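Local structure of FAD-dependent oxidoreductase (4KCF) at residues R52-A57 against A107-S112; G64-D69 against V187-V192; S181-L186 against D241-D246; I198-D203 against A212-T217; G261-A266 against E421-Y426. The protein probably acts as a flavin-dependent sugar N-oxygenase of the acyl-CoA dehydrogenase family, oxidising the amino group of a dTDP-linked amino sugar in kijanose biosynthesis. One frame throughout, in Å; residues are numbered along the deposited sequence.

Contact 1: R52-A57 against A107-S112; sequences RIRSTA and ARADAS
Asp110 OD2 lies 3.6 Å from Ala57 CB, and a water brings the two residues together: it sits 2.5 Å from that Asp110 OD2 and 2.9 Å from Ala57 O. The other oxygen, Asp110 OD1, bonds to Thr113 OG1, whereas OD2 is met by the water and, weakly, by Arg390. Asp110 is also the N-cap of helix 111-133, its side chain accepting from a backbone N in that helix. With CG anti to the backbone N (chi1 177°), the carboxylate reaches past its own CB to Ala57. Asp110 CB lies 3.5 Å from Ile53 CG2, the two side chains crossing obliquely, and the same Ile53 CG2 touches Ala109 CB at 3.6 Å. On the exposed side the Arg54 guanidinium passes loosely by Ala109 CB. Ile53 of helix 50-55 and Ala57 at the start of helix 57-63 thus meet Ala109 and Asp110 where helix 96-109 gives way to helix 111-133, a piece of helix packing within the N-terminal helical domain of the acyl-CoA dehydrogenase fold.

Contact 2: G64-D69 against V187-V192; sequences GTFPTD and VSMAPV. With FMN (flavin mononucleotide), chain C.
Phe66 and Val192 make the closest contact between segments 64-69 and 187-192, and its character is wholly apolar. Val192 CG2 presses on Phe66 CE2 at 3.4 Å, the two side chains meeting at about a right angle. Phe66 CZ lies 3.8 Å from Met189 CG, and Phe66 CE1 lies 3.7 Å from Met189 CA, so this ring end follows the backbone of the turn as well as the side chain. Pro191 CG approaches the root of the same residue, 4.2 Å from Phe66 CB. Because Phe66 holds CG anti to its own N (chi1 -172°), its ring extends into this group, while Pro67 CD lies over one ring face. Thr68 adds a methyl contact, Thr68 CG2 to Val192 CG1 at 3.7 Å.

The polar bonds to the flavin come from the second segment. Val187 to Ala190 form a type II beta turn, leading into a short 3-10 segment. From this turn Ser188 N donates to FMN O4 at 2.8 Å, and Ser188 OG donates to FMN N5 at 2.7 Å; Thr239 is a further partner of that hydroxyl. Phe66 thus packs behind the turn that grips the flavin's N5 and O4 edge, where N-terminal helical and middle beta domains meet at the flavin site of the acyl-CoA dehydrogenase fold.

Contact 3: S181-L186 against D241-D246; sequences SGRKTL and DIVFDD. With FMN (flavin mononucleotide), chain C.
Gly182 and Phe244, like Lys184 and Ile242, form hydrogen-bonded antiparallel pairs; between them Arg183 faces Val243 in a non-hydrogen-bonded pair. On the tightly packed face of Lys184, Ile242 and Phe244, Lys184 CG lies at the edge of the Phe244 ring, 3.8 Å from Phe244 CE2, while its ammonium runs on to Asp162. Arg183 and Val243 take the other face, and Asp241 OD2, at the strand end beside Arg183, meets Arg183 NH1 at 2.9 Å on the anti side, well out of the carboxylate plane, with guanidinium and carboxylate planes 76° apart. Asp241 OD1 receives Thr185 OG1 at 2.6 Å and a water. An alanine in place of Asp241 would probably strand the Arg183 charge and set the Thr185 hydroxyl free to turn. The corner at Asp246 is looser: Asp246 N reaches Ser181 OG in a weak 3.4 Å bond. Near Leu186, whose backbone O lies 3.1 Å from FMN C4A, one carboxylate thus ties Arg183 to Thr185 and probably balances the Arg183 charge.

Contact 4: I198-D203 against A212-T217; sequences INARTD and ASPVVT
The beta hairpin of strands 195-202 and 210-217 is held here by Ala200 and Ala212, an antiparallel hydrogen-bonded pair. Ala200 N reaches Ala212 O at 2.9 Å, and Ala212 N returns to Ala200 O at 2.8 Å. Two residues along, Ile198 N meets Pro214 O at 2.9 Å in a nearly linear bond (165° at the hydrogen). The reciprocal bond cannot form, because a proline nitrogen has no hydrogen. Instead Ile198 O is approached by carbons: Pro214 CD stands at 3.1 Å and Ser213 CA at 3.2 Å, the latter a CA-H...O contact. The Pro214 ring also packs against Ala200, its CD 3.8 Å from Ala200 CB. A glycine in place of Pro214 would probably open a gap beside Ala200 and Ile198 and let this part of the strand flex more freely. Farther on, Ile198 has CG1 beside its own N (chi1 -64°), which carries Ile198 CG1 to 3.8 Å from Val216 CG2. Ile198 continues the apolar layer onto Ile242 and Phe244, while Ser213 turns its hydroxyl to Arg257. Mostly buried, the pairing is that of a twisted, interrupted beta hairpin in the beta-sheet middle domain of an acyl-CoA dehydrogenase, with one rung altered by proline.

Contact 5: G261-A266 against E421-Y426; sequences GARNDA and ERDNNY
The Arg263 guanidinium lays one face over the peptide joining Glu421 to Arg422, with Glu421 C and Arg422 N beneath it. Its chain, bent at chi3 (-91°), brings Arg263 CD to 3.6 Å from Asp423 CA and 3.7 Å from Asp423 CB, so aliphatic and flat parts both lie along the second loop. Arg263 NH2 reaches no closer than 3.9 Å to Glu421, at its CB, and makes no salt bridge with that carboxylate. The contact joins two irregular loops that lead into helices 267-273 and 426-431. An Asx turn shapes the second, Asp423 OD2 accepting from Asn425 N at 3.1 Å. Asp423 OD1 bonds to Ser428 and passes 3.6 Å from Gly261 CA. Asn425 then caps the start of helix 426-431, its side chain also reaching Gln271, a residue that binds dTDP. A second meeting of flat groups is that of an amide and a carboxylate, their planes 38° apart. Asp265 OD2 is taken up by Arg349 and Asn424 OD1 by Arg422 NH1 at 3.0 Å, which probably holds the amide's rotation. Between the loops Asn424 ND2 gives an in-plane N-H to Asp265 OD1 at 3.2 Å, meeting that oxygen from above the carboxylate plane.

Overall arrangement
The five contacts illustrate how chemistry follows place in a fold. Contacts 1 and 4 are buried, yet one joins helices by alanine packing around a bonded carboxylate while the other is backbone pairing in a hairpin. Contacts 3 and 4 lie in one sheet, about 11 Å apart between centres, and share an apolar layer through Ile198, Ile242 and Phe244. Contacts 2 and 3 both touch the flavin, and Val187 packs on Ile242 between them. Contact 1 reaches contact 2 through the Arg52–Asp69 salt bridge, within the helical domain. Contact 5 stands apart at the surface, loop on loop, more polar and near the nucleotide-sugar site.

Contact 1: R52-A57 against A107-S112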
# COMPACT_ATOMS: atom_id res chain seq x y z
N ARG A 52 11.90 -9.16 -15.68
CA ARG A 52 12.27 -9.95 -14.49
C ARG A 52 11.07 -10.27 -13.59
O ARG A 52 10.88 -11.41 -13.10
CB ARG A 52 13.23 -9.16 -13.61
CG ARG A 52 13.69 -9.97 -12.40
CD ARG A 52 14.53 -9.11 -11.50
NE ARG A 52 15.82 -8.74 -12.12
CZ ARG A 52 16.92 -9.49 -12.06
NH1 ARG A 52 18.05 -9.08 -12.63
NH2 ARG A 52 16.91 -10.66 -11.42
N ILE A 53 10.30 -9.22 -13.31
CA ILE A 53 9.16 -9.31 -12.39
C ILE A 53 8.20 -10.35 -12.94
O ILE A 53 7.83 -11.30 -12.27
CB ILE A 53 8.44 -7.96 -12.20
CG1 ILE A 53 9.32 -7.04 -11.37
CG2 ILE A 53 7.09 -8.19 -11.53
CD1 ILE A 53 9.06 -5.55 -11.65
N ARG A 54 7.82 -10.14 -14.19
CA ARG A 54 7.00 -11.09 -14.92
C ARG A 54 7.56 -12.52 -14.94
O ARG A 54 6.81 -13.48 -14.73
CB ARG A 54 6.86 -10.49 -16.32
CG ARG A 54 5.76 -11.07 -17.15
CD ARG A 54 5.30 -10.04 -18.16
NE ARG A 54 6.32 -9.24 -18.83
CZ ARG A 54 6.29 -7.90 -18.88
NH1 ARG A 54 7.23 -7.23 -19.53
NH2 ARG A 54 5.32 -7.23 -18.26
N SER A 55 8.87 -12.66 -15.12
CA SER A 55 9.43 -14.00 -15.25
C SER A 55 9.53 -14.81 -13.96
O SER A 55 9.34 -16.02 -13.99
CB SER A 55 10.74 -13.96 -16.07
OG SER A 55 11.52 -15.13 -15.82
N THR A 56 9.84 -14.23 -12.80
CA THR A 56 9.93 -15.08 -11.61
C THR A 56 8.58 -15.13 -10.83
O THR A 56 8.54 -15.54 -9.67
CB THR A 56 11.04 -14.61 -10.66
OG1 THR A 56 10.73 -13.30 -10.16
CG2 THR A 56 12.36 -14.53 -11.42
N ALA A 57 7.50 -14.66 -11.46
CA ALA A 57 6.22 -14.47 -10.74
C ALA A 57 5.65 -15.81 -10.30
O ALA A 57 5.33 -15.94 -9.12
CB ALA A 57 5.22 -13.66 -11.55
N ALA A 107 1.80 -4.23 -11.24
CA ALA A 107 0.88 -5.31 -10.82
C ALA A 107 0.45 -6.15 -12.00
O ALA A 107 0.18 -7.33 -11.82
CB ALA A 107 -0.38 -4.76 -10.08
N ARG A 108 0.42 -5.55 -13.20
CA ARG A 108 0.13 -6.35 -14.40
C ARG A 108 1.19 -7.44 -14.59
O ARG A 108 0.88 -8.51 -15.10
CB ARG A 108 0.09 -5.49 -15.65
CG ARG A 108 -1.13 -4.64 -15.84
CD ARG A 108 -0.85 -3.73 -17.05
NE ARG A 108 -1.36 -4.19 -18.34
CZ ARG A 108 -1.79 -3.33 -19.27
NH1 ARG A 108 -1.77 -2.02 -19.03
NH2 ARG A 108 -2.28 -3.75 -20.44
N ALA A 109 2.42 -7.16 -14.15
CA ALA A 109 3.51 -8.15 -14.17
C ALA A 109 3.44 -9.01 -12.91
O ALA A 109 3.45 -10.24 -13.00
CB ALA A 109 4.84 -7.40 -14.23
N ASP A 110 3.34 -8.43 -11.72
CA ASP A 110 3.10 -9.29 -10.55
C ASP A 110 2.49 -8.47 -9.41
O ASP A 110 3.06 -7.44 -9.02
CB ASP A 110 4.40 -9.98 -10.09
CG ASP A 110 4.22 -10.80 -8.84
OD1 ASP A 110 4.75 -10.42 -7.78
OD2 ASP A 110 3.54 -11.85 -8.90
N ALA A 111 1.36 -8.91 -8.87
CA ALA A 111 0.66 -8.08 -7.87
C ALA A 111 1.43 -8.01 -6.58
O ALA A 111 1.44 -6.97 -5.93
CB ALA A 111 -0.74 -8.61 -7.58
N SER A 112 2.05 -9.10 -6.13
CA SER A 112 2.80 -9.05 -4.86
C SER A 112 3.96 -8.05 -4.84
O SER A 112 4.24 -7.45 -3.82
CB SER A 112 3.50 -10.39 -4.58
OG SER A 112 2.56 -11.41 -4.36
O HOH W 1 4.27 -13.80 -7.49

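Contact 2: G64-D69 against V187-V192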
# COMPACT_ATOMS: atom_id res chain seq x y z
N GLY A 64 5.98 -19.19 -2.26
CA GLY A 64 5.62 -18.26 -1.19
C GLY A 64 6.86 -17.50 -0.73
O GLY A 64 7.07 -17.26 0.45
N THR A 65 7.69 -17.08 -1.67
CA THR A 65 8.97 -16.46 -1.34
C THR A 65 9.10 -15.09 -2.00
O THR A 65 8.57 -14.82 -3.09
CB THR A 65 10.15 -17.35 -1.85
OG1 THR A 65 10.00 -17.49 -3.27
CG2 THR A 65 10.28 -18.68 -1.09
N PHE A 66 9.87 -14.23 -1.34
CA PHE A 66 10.00 -12.85 -1.76
C PHE A 66 10.98 -12.62 -2.93
O PHE A 66 12.05 -13.23 -2.93
CB PHE A 66 10.33 -12.02 -0.53
CG PHE A 66 10.31 -10.55 -0.79
CD1 PHE A 66 9.14 -9.82 -0.63
CD2 PHE A 66 11.47 -9.89 -1.20
CE1 PHE A 66 9.12 -8.47 -0.90
CE2 PHE A 66 11.48 -8.54 -1.45
CZ PHE A 66 10.30 -7.81 -1.29
N PRO A 67 10.63 -11.80 -3.94
CA PRO A 67 11.56 -11.69 -5.06
C PRO A 67 12.72 -10.75 -4.67
O PRO A 67 12.74 -9.59 -5.08
CB PRO A 67 10.65 -11.13 -6.17
CG PRO A 67 9.75 -10.14 -5.37
CD PRO A 67 9.38 -11.08 -4.24
N THR A 68 13.68 -11.19 -3.85
CA THR A 68 14.68 -10.20 -3.38
C THR A 68 15.50 -9.62 -4.55
O THR A 68 15.79 -8.42 -4.65
CB THR A 68 15.63 -10.75 -2.26
OG1 THR A 68 16.56 -11.63 -2.90
CG2 THR A 68 14.93 -11.55 -1.17
N ASP A 69 15.83 -10.44 -5.53
CA ASP A 69 16.60 -9.91 -6.67
C ASP A 69 15.85 -8.83 -7.43
O ASP A 69 16.46 -7.92 -8.03
CB ASP A 69 16.95 -11.03 -7.64
CG ASP A 69 15.73 -11.82 -8.12
OD1 ASP A 69 15.38 -11.75 -9.33
OD2 ASP A 69 15.12 -12.53 -7.29
N VAL A 187 3.58 -7.81 7.56
CA VAL A 187 4.51 -6.72 7.31
C VAL A 187 5.13 -7.03 5.97
O VAL A 187 6.12 -7.76 5.91
CB VAL A 187 5.65 -6.62 8.36
CG1 VAL A 187 6.50 -5.36 8.10
CG2 VAL A 187 5.08 -6.50 9.79
N SER A 188 4.51 -6.55 4.90
CA SER A 188 4.99 -6.88 3.57
C SER A 188 6.39 -6.28 3.41
O SER A 188 6.68 -5.24 4.04
CB SER A 188 4.07 -6.24 2.51
OG SER A 188 2.75 -6.70 2.76
N MET A 189 7.18 -6.93 2.56
CA MET A 189 8.53 -6.52 2.15
C MET A 189 9.53 -6.75 3.28
O MET A 189 10.68 -6.35 3.17
CB MET A 189 8.57 -5.08 1.64
CG MET A 189 9.84 -4.69 0.88
SD MET A 189 9.63 -3.08 0.08
CE MET A 189 9.20 -1.97 1.41
N ALA A 190 9.11 -7.45 4.34
CA ALA A 190 9.91 -7.50 5.56
C ALA A 190 11.24 -8.22 5.36
O ALA A 190 12.25 -7.78 5.92
CB ALA A 190 9.14 -8.08 6.74
N PRO A 191 11.27 -9.30 4.55
CA PRO A 191 12.52 -10.03 4.40
C PRO A 191 13.67 -9.16 3.89
O PRO A 191 14.81 -9.59 3.97
CB PRO A 191 12.19 -11.14 3.40
CG PRO A 191 10.70 -11.35 3.61
CD PRO A 191 10.17 -9.97 3.82
N VAL A 192 13.39 -7.97 3.38
CA VAL A 192 14.43 -7.13 2.79
C VAL A 192 14.39 -5.78 3.46
O VAL A 192 15.11 -4.87 3.06
CB VAL A 192 14.37 -6.95 1.23
CG1 VAL A 192 14.75 -8.20 0.44
CG2 VAL A 192 13.02 -6.40 0.75
N1 FMN C . -0.42 -3.90 7.07
C2 FMN C . 0.64 -3.11 7.37
O2 FMN C . 0.49 -2.32 8.34
N3 FMN C . 1.78 -3.17 6.62
C4 FMN C . 1.84 -4.10 5.64
O4 FMN C . 2.97 -4.19 4.88
C4A FMN C . 0.72 -4.90 5.30
N5 FMN C . 0.73 -5.82 4.29
C5A FMN C . -0.36 -6.61 4.08
C6 FMN C . -0.33 -7.54 3.04
C7 FMN C . -1.44 -8.36 2.79
C7M FMN C . -1.40 -9.38 1.68
C8 FMN C . -2.65 -8.25 3.63
C8M FMN C . -3.90 -9.08 3.42
C9 FMN C . -2.63 -7.29 4.64
C9A FMN C . -1.51 -6.47 4.88
N10 FMN C . -1.52 -5.58 5.90
C10 FMN C . -0.43 -4.79 6.07
C1' FMN C . -2.63 -5.39 6.86
C2' FMN C . -4.11 -5.09 6.62
O2' FMN C . -3.90 -3.73 6.24
C3' FMN C . -5.21 -5.34 7.69
O3' FMN C . -4.92 -4.79 9.00
C4' FMN C . -5.81 -6.73 8.03
O4' FMN C . -5.67 -7.90 7.18

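Contact 3: S181-L186 against D241-D246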
# COMPACT_ATOMS: atom_id res chain seq x y z
N SER A 181 8.27 -3.51 23.11
CA SER A 181 7.90 -4.92 23.13
C SER A 181 6.59 -5.20 22.38
O SER A 181 5.67 -4.39 22.36
CB SER A 181 7.72 -5.39 24.57
OG SER A 181 8.98 -5.26 25.23
N GLY A 182 6.50 -6.40 21.83
CA GLY A 182 5.31 -6.76 21.05
C GLY A 182 5.64 -7.55 19.80
O GLY A 182 6.68 -8.20 19.72
N ARG A 183 4.69 -7.53 18.87
CA ARG A 183 4.71 -8.31 17.64
C ARG A 183 3.67 -7.73 16.67
O ARG A 183 2.54 -7.38 17.08
CB ARG A 183 4.61 -9.82 17.88
CG ARG A 183 3.66 -10.55 16.96
CD ARG A 183 4.15 -11.73 16.14
NE ARG A 183 4.23 -12.94 16.91
CZ ARG A 183 4.14 -14.20 16.49
NH1 ARG A 183 3.89 -14.64 15.26
NH2 ARG A 183 4.27 -15.10 17.44
N LYS A 184 4.09 -7.54 15.43
CA LYS A 184 3.20 -7.02 14.39
C LYS A 184 3.00 -8.18 13.44
O LYS A 184 3.90 -9.00 13.22
CB LYS A 184 3.81 -5.82 13.66
CG LYS A 184 3.85 -4.51 14.44
CD LYS A 184 2.48 -4.19 15.05
CE LYS A 184 2.48 -2.77 15.58
NZ LYS A 184 1.19 -2.44 16.27
N THR A 185 1.79 -8.29 12.90
CA THR A 185 1.54 -9.28 11.87
C THR A 185 1.36 -8.59 10.51
O THR A 185 1.02 -7.41 10.46
CB THR A 185 0.39 -10.26 12.26
OG1 THR A 185 0.25 -11.27 11.24
CG2 THR A 185 -0.92 -9.51 12.48
N LEU A 186 1.61 -9.28 9.41
CA LEU A 186 1.36 -8.76 8.04
C LEU A 186 2.28 -7.57 7.73
O LEU A 186 1.84 -6.42 7.71
CB LEU A 186 -0.13 -8.43 7.84
CG LEU A 186 -1.07 -9.58 8.25
CD1 LEU A 186 -2.53 -9.14 8.25
CD2 LEU A 186 -0.91 -10.77 7.31
N ASP A 241 5.37 -11.87 10.06
CA ASP A 241 5.23 -11.21 11.35
C ASP A 241 6.61 -10.70 11.73
O ASP A 241 7.61 -11.26 11.28
CB ASP A 241 4.78 -12.21 12.42
CG ASP A 241 3.28 -12.50 12.34
OD1 ASP A 241 2.65 -12.38 11.27
OD2 ASP A 241 2.72 -12.79 13.41
N ILE A 242 6.66 -9.67 12.57
CA ILE A 242 7.92 -9.23 13.19
C ILE A 242 7.73 -9.14 14.71
O ILE A 242 6.66 -8.75 15.18
CB ILE A 242 8.44 -7.91 12.57
CG1 ILE A 242 7.51 -6.76 12.94
CG2 ILE A 242 8.58 -8.08 11.06
CD1 ILE A 242 7.65 -5.55 12.07
N VAL A 243 8.76 -9.53 15.46
CA VAL A 243 8.69 -9.58 16.92
C VAL A 243 9.63 -8.56 17.57
O VAL A 243 10.74 -8.38 17.09
CB VAL A 243 8.96 -11.00 17.41
CG1 VAL A 243 8.88 -11.08 18.94
CG2 VAL A 243 7.96 -11.98 16.76
N PHE A 244 9.18 -7.86 18.61
CA PHE A 244 10.03 -6.92 19.34
C PHE A 244 10.11 -7.40 20.77
O PHE A 244 9.10 -7.58 21.45
CB PHE A 244 9.47 -5.51 19.35
CG PHE A 244 8.85 -5.13 18.05
CD1 PHE A 244 9.62 -4.72 16.98
CD2 PHE A 244 7.47 -5.14 17.91
CE1 PHE A 244 9.05 -4.33 15.78
CE2 PHE A 244 6.89 -4.80 16.70
CZ PHE A 244 7.68 -4.38 15.64
N ASP A 245 11.34 -7.64 21.19
CA ASP A 245 11.58 -8.10 22.56
C ASP A 245 12.57 -7.16 23.26
O ASP A 245 13.79 -7.24 23.05
CB ASP A 245 12.04 -9.56 22.58
CG ASP A 245 12.23 -10.07 23.99
OD1 ASP A 245 11.85 -9.41 24.99
OD2 ASP A 245 12.78 -11.18 24.11
N ASP A 246 12.02 -6.28 24.08
CA ASP A 246 12.82 -5.28 24.77
C ASP A 246 13.71 -4.58 23.77
O ASP A 246 14.88 -4.39 24.06
CB ASP A 246 13.66 -5.94 25.87
CG ASP A 246 12.79 -6.50 27.00
OD1 ASP A 246 11.98 -5.68 27.48
OD2 ASP A 246 12.93 -7.70 27.39
N1 FMN C . -0.42 -3.90 7.07
C2 FMN C . 0.64 -3.11 7.37
O2 FMN C . 0.49 -2.32 8.34
N3 FMN C . 1.78 -3.17 6.62
C4 FMN C . 1.84 -4.10 5.64
O4 FMN C . 2.97 -4.19 4.88
C4A FMN C . 0.72 -4.90 5.30
N5 FMN C . 0.73 -5.82 4.29
C5A FMN C . -0.36 -6.61 4.08
C6 FMN C . -0.33 -7.54 3.04
C7 FMN C . -1.44 -8.36 2.79
C7M FMN C . -1.40 -9.38 1.68
C8 FMN C . -2.65 -8.25 3.63
C8M FMN C . -3.90 -9.08 3.42
C9 FMN C . -2.63 -7.29 4.64
C9A FMN C . -1.51 -6.47 4.88
N10 FMN C . -1.52 -5.58 5.90
C10 FMN C . -0.43 -4.79 6.07
C1' FMN C . -2.63 -5.39 6.86
C2' FMN C . -4.11 -5.09 6.62
O2' FMN C . -3.90 -3.73 6.24
C3' FMN C . -5.21 -5.34 7.69
O3' FMN C . -4.92 -4.79 9.00
C4' FMN C . -5.81 -6.73 8.03
O4' FMN C . -5.67 -7.90 7.18
O HOH W 2 2.11 -12.53 8.58

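Contact 4: I198-D203 against A212-T217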
# COMPACT_ATOMS: atom_id res chain seq x y z
N ILE A 198 6.69 1.41 12.99
CA ILE A 198 5.86 0.55 13.80
C ILE A 198 4.79 1.38 14.51
O ILE A 198 5.17 2.41 15.05
CB ILE A 198 6.75 -0.21 14.81
CG1 ILE A 198 7.74 -1.14 14.09
CG2 ILE A 198 5.94 -1.02 15.79
CD1 ILE A 198 7.14 -2.07 13.06
N ASN A 199 3.51 1.01 14.45
CA ASN A 199 2.45 1.62 15.28
C ASN A 199 2.46 1.03 16.69
O ASN A 199 2.22 -0.16 16.84
CB ASN A 199 1.05 1.46 14.65
CG ASN A 199 -0.12 1.60 15.63
OD1 ASN A 199 -1.01 0.73 15.68
ND2 ASN A 199 -0.16 2.70 16.38
N ALA A 200 2.72 1.86 17.69
CA ALA A 200 2.86 1.38 19.06
C ALA A 200 2.13 2.37 19.95
O ALA A 200 1.91 3.51 19.52
CB ALA A 200 4.34 1.32 19.44
N ARG A 201 1.75 1.94 21.14
CA ARG A 201 1.22 2.83 22.18
C ARG A 201 2.22 2.99 23.32
O ARG A 201 2.87 2.02 23.74
CB ARG A 201 -0.11 2.36 22.78
CG ARG A 201 -0.16 0.90 23.15
CD ARG A 201 -0.86 0.63 24.48
NE ARG A 201 -2.27 0.41 24.24
CZ ARG A 201 -3.21 1.34 24.38
NH1 ARG A 201 -4.47 1.03 24.11
NH2 ARG A 201 -2.92 2.56 24.80
N THR A 202 2.34 4.21 23.83
CA THR A 202 3.17 4.42 25.01
C THR A 202 2.52 3.69 26.18
O THR A 202 1.32 3.39 26.19
CB THR A 202 3.33 5.92 25.34
OG1 THR A 202 2.04 6.52 25.48
CG2 THR A 202 4.12 6.63 24.26
N ASP A 203 3.35 3.39 27.17
CA ASP A 203 2.91 2.96 28.49
C ASP A 203 4.00 3.17 29.54
O ASP A 203 5.17 3.39 29.20
CB ASP A 203 2.48 1.50 28.45
CG ASP A 203 1.71 1.08 29.69
OD1 ASP A 203 1.01 1.92 30.31
OD2 ASP A 203 1.82 -0.11 30.04
N ALA A 212 2.19 6.19 18.90
CA ALA A 212 3.58 6.52 18.64
C ALA A 212 4.04 5.68 17.47
O ALA A 212 3.58 4.55 17.30
CB ALA A 212 4.42 6.27 19.89
N SER A 213 4.94 6.24 16.67
CA SER A 213 5.51 5.51 15.56
C SER A 213 7.03 5.36 15.71
O SER A 213 7.76 6.10 15.06
CB SER A 213 5.16 6.12 14.19
OG SER A 213 3.77 6.29 14.03
N PRO A 214 7.52 4.42 16.54
CA PRO A 214 8.97 4.16 16.51
C PRO A 214 9.44 3.63 15.14
O PRO A 214 8.71 2.95 14.40
CB PRO A 214 9.17 3.10 17.59
CG PRO A 214 7.84 2.50 17.84
CD PRO A 214 6.80 3.54 17.48
N VAL A 215 10.67 3.99 14.78
CA VAL A 215 11.28 3.42 13.60
C VAL A 215 12.34 2.45 14.10
O VAL A 215 13.25 2.91 14.76
CB VAL A 215 11.87 4.52 12.75
CG1 VAL A 215 12.46 3.90 11.51
CG2 VAL A 215 10.79 5.55 12.46
N VAL A 216 12.24 1.16 13.80
CA VAL A 216 13.14 0.11 14.21
C VAL A 216 14.04 -0.27 13.02
O VAL A 216 13.56 -0.52 11.91
CB VAL A 216 12.26 -1.12 14.63
CG1 VAL A 216 13.10 -2.23 15.23
CG2 VAL A 216 11.20 -0.70 15.62
N THR A 217 15.35 -0.36 13.24
CA THR A 217 16.25 -0.80 12.16
C THR A 217 16.47 -2.31 12.27
O THR A 217 16.24 -2.90 13.32
CB THR A 217 17.59 -0.07 12.21
OG1 THR A 217 18.12 -0.30 13.53
CG2 THR A 217 17.40 1.44 12.00

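Contact 5: G261-A266 against E421-Y426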
# COMPACT_ATOMS: atom_id res chain seq x y z
N GLY A 261 -7.70 7.73 21.18
CA GLY A 261 -9.11 8.10 21.20
C GLY A 261 -9.43 9.58 21.27
O GLY A 261 -10.56 9.94 21.59
N ALA A 262 -8.44 10.44 21.01
CA ALA A 262 -8.68 11.88 20.99
C ALA A 262 -9.10 12.12 19.56
O ALA A 262 -8.28 11.84 18.69
CB ALA A 262 -7.41 12.66 21.32
N ARG A 263 -10.31 12.60 19.28
CA ARG A 263 -10.82 12.54 17.90
C ARG A 263 -10.35 13.77 17.10
O ARG A 263 -10.66 14.92 17.44
CB ARG A 263 -12.35 12.33 17.87
CG ARG A 263 -12.79 11.33 18.94
CD ARG A 263 -14.10 10.56 18.72
NE ARG A 263 -15.30 11.20 19.28
CZ ARG A 263 -16.13 12.01 18.62
NH1 ARG A 263 -15.95 12.34 17.34
NH2 ARG A 263 -17.19 12.51 19.25
N ASN A 264 -9.54 13.52 16.08
CA ASN A 264 -9.27 14.58 15.12
C ASN A 264 -9.25 13.93 13.75
O ASN A 264 -8.40 13.11 13.43
CB ASN A 264 -7.97 15.34 15.40
CG ASN A 264 -6.77 14.42 15.51
OD1 ASN A 264 -6.93 13.24 15.85
ND2 ASN A 264 -5.58 14.93 15.21
N ASP A 265 -10.24 14.32 12.96
CA ASP A 265 -10.43 13.81 11.61
C ASP A 265 -9.25 14.17 10.73
O ASP A 265 -9.10 13.63 9.63
CB ASP A 265 -11.76 14.33 11.07
CG ASP A 265 -12.96 13.62 11.68
OD1 ASP A 265 -12.84 12.54 12.29
OD2 ASP A 265 -14.08 14.15 11.55
N ALA A 266 -8.40 15.08 11.23
CA ALA A 266 -7.28 15.57 10.47
C ALA A 266 -6.29 14.44 10.17
O ALA A 266 -5.66 14.45 9.12
CB ALA A 266 -6.60 16.76 11.19
N GLU A 421 -21.29 11.10 14.81
CA GLU A 421 -19.97 11.38 15.39
C GLU A 421 -19.41 10.03 15.85
O GLU A 421 -20.13 9.23 16.44
CB GLU A 421 -20.02 12.38 16.56
CG GLU A 421 -20.71 13.72 16.32
CD GLU A 421 -22.26 13.65 16.24
OE1 GLU A 421 -22.90 14.69 15.95
OE2 GLU A 421 -22.84 12.55 16.47
N ARG A 422 -18.13 9.81 15.56
CA ARG A 422 -17.49 8.51 15.75
C ARG A 422 -15.98 8.74 15.77
O ARG A 422 -15.51 9.70 15.17
CB ARG A 422 -17.83 7.63 14.55
CG ARG A 422 -18.33 6.23 14.90
CD ARG A 422 -18.61 5.42 13.63
NE ARG A 422 -17.50 5.61 12.70
CZ ARG A 422 -16.59 4.69 12.38
NH1 ARG A 422 -15.59 4.97 11.55
NH2 ARG A 422 -16.71 3.47 12.89
N ASP A 423 -15.24 7.85 16.43
CA ASP A 423 -13.78 7.82 16.35
C ASP A 423 -13.46 7.11 15.04
O ASP A 423 -13.64 5.90 14.91
CB ASP A 423 -13.17 7.12 17.57
CG ASP A 423 -11.63 7.10 17.58
OD1 ASP A 423 -11.09 6.54 18.57
OD2 ASP A 423 -10.93 7.60 16.66
N ASN A 424 -13.01 7.90 14.06
CA ASN A 424 -12.71 7.40 12.72
C ASN A 424 -11.24 6.98 12.57
O ASN A 424 -10.84 6.59 11.47
CB ASN A 424 -13.06 8.45 11.64
CG ASN A 424 -14.54 8.83 11.61
OD1 ASN A 424 -15.42 8.00 11.45
ND2 ASN A 424 -14.80 10.13 11.72
N ASN A 425 -10.42 7.05 13.62
CA ASN A 425 -9.04 6.58 13.51
C ASN A 425 -9.01 5.08 13.86
O ASN A 425 -9.20 4.74 15.03
CB ASN A 425 -8.07 7.43 14.35
CG ASN A 425 -6.58 7.13 14.07
OD1 ASN A 425 -6.21 6.12 13.46
ND2 ASN A 425 -5.72 8.02 14.56
N TYR A 426 -8.79 4.20 12.88
CA TYR A 426 -8.76 2.75 13.11
C TYR A 426 -7.67 2.24 14.08
O TYR A 426 -7.86 1.26 14.80
CB TYR A 426 -8.68 1.99 11.78
CG TYR A 426 -7.32 1.96 11.09
CD1 TYR A 426 -6.85 3.06 10.38
CD2 TYR A 426 -6.52 0.81 11.11
CE1 TYR A 426 -5.61 3.01 9.74
CE2 TYR A 426 -5.28 0.74 10.47
CZ TYR A 426 -4.83 1.86 9.80
OH TYR A 426 -3.63 1.84 9.13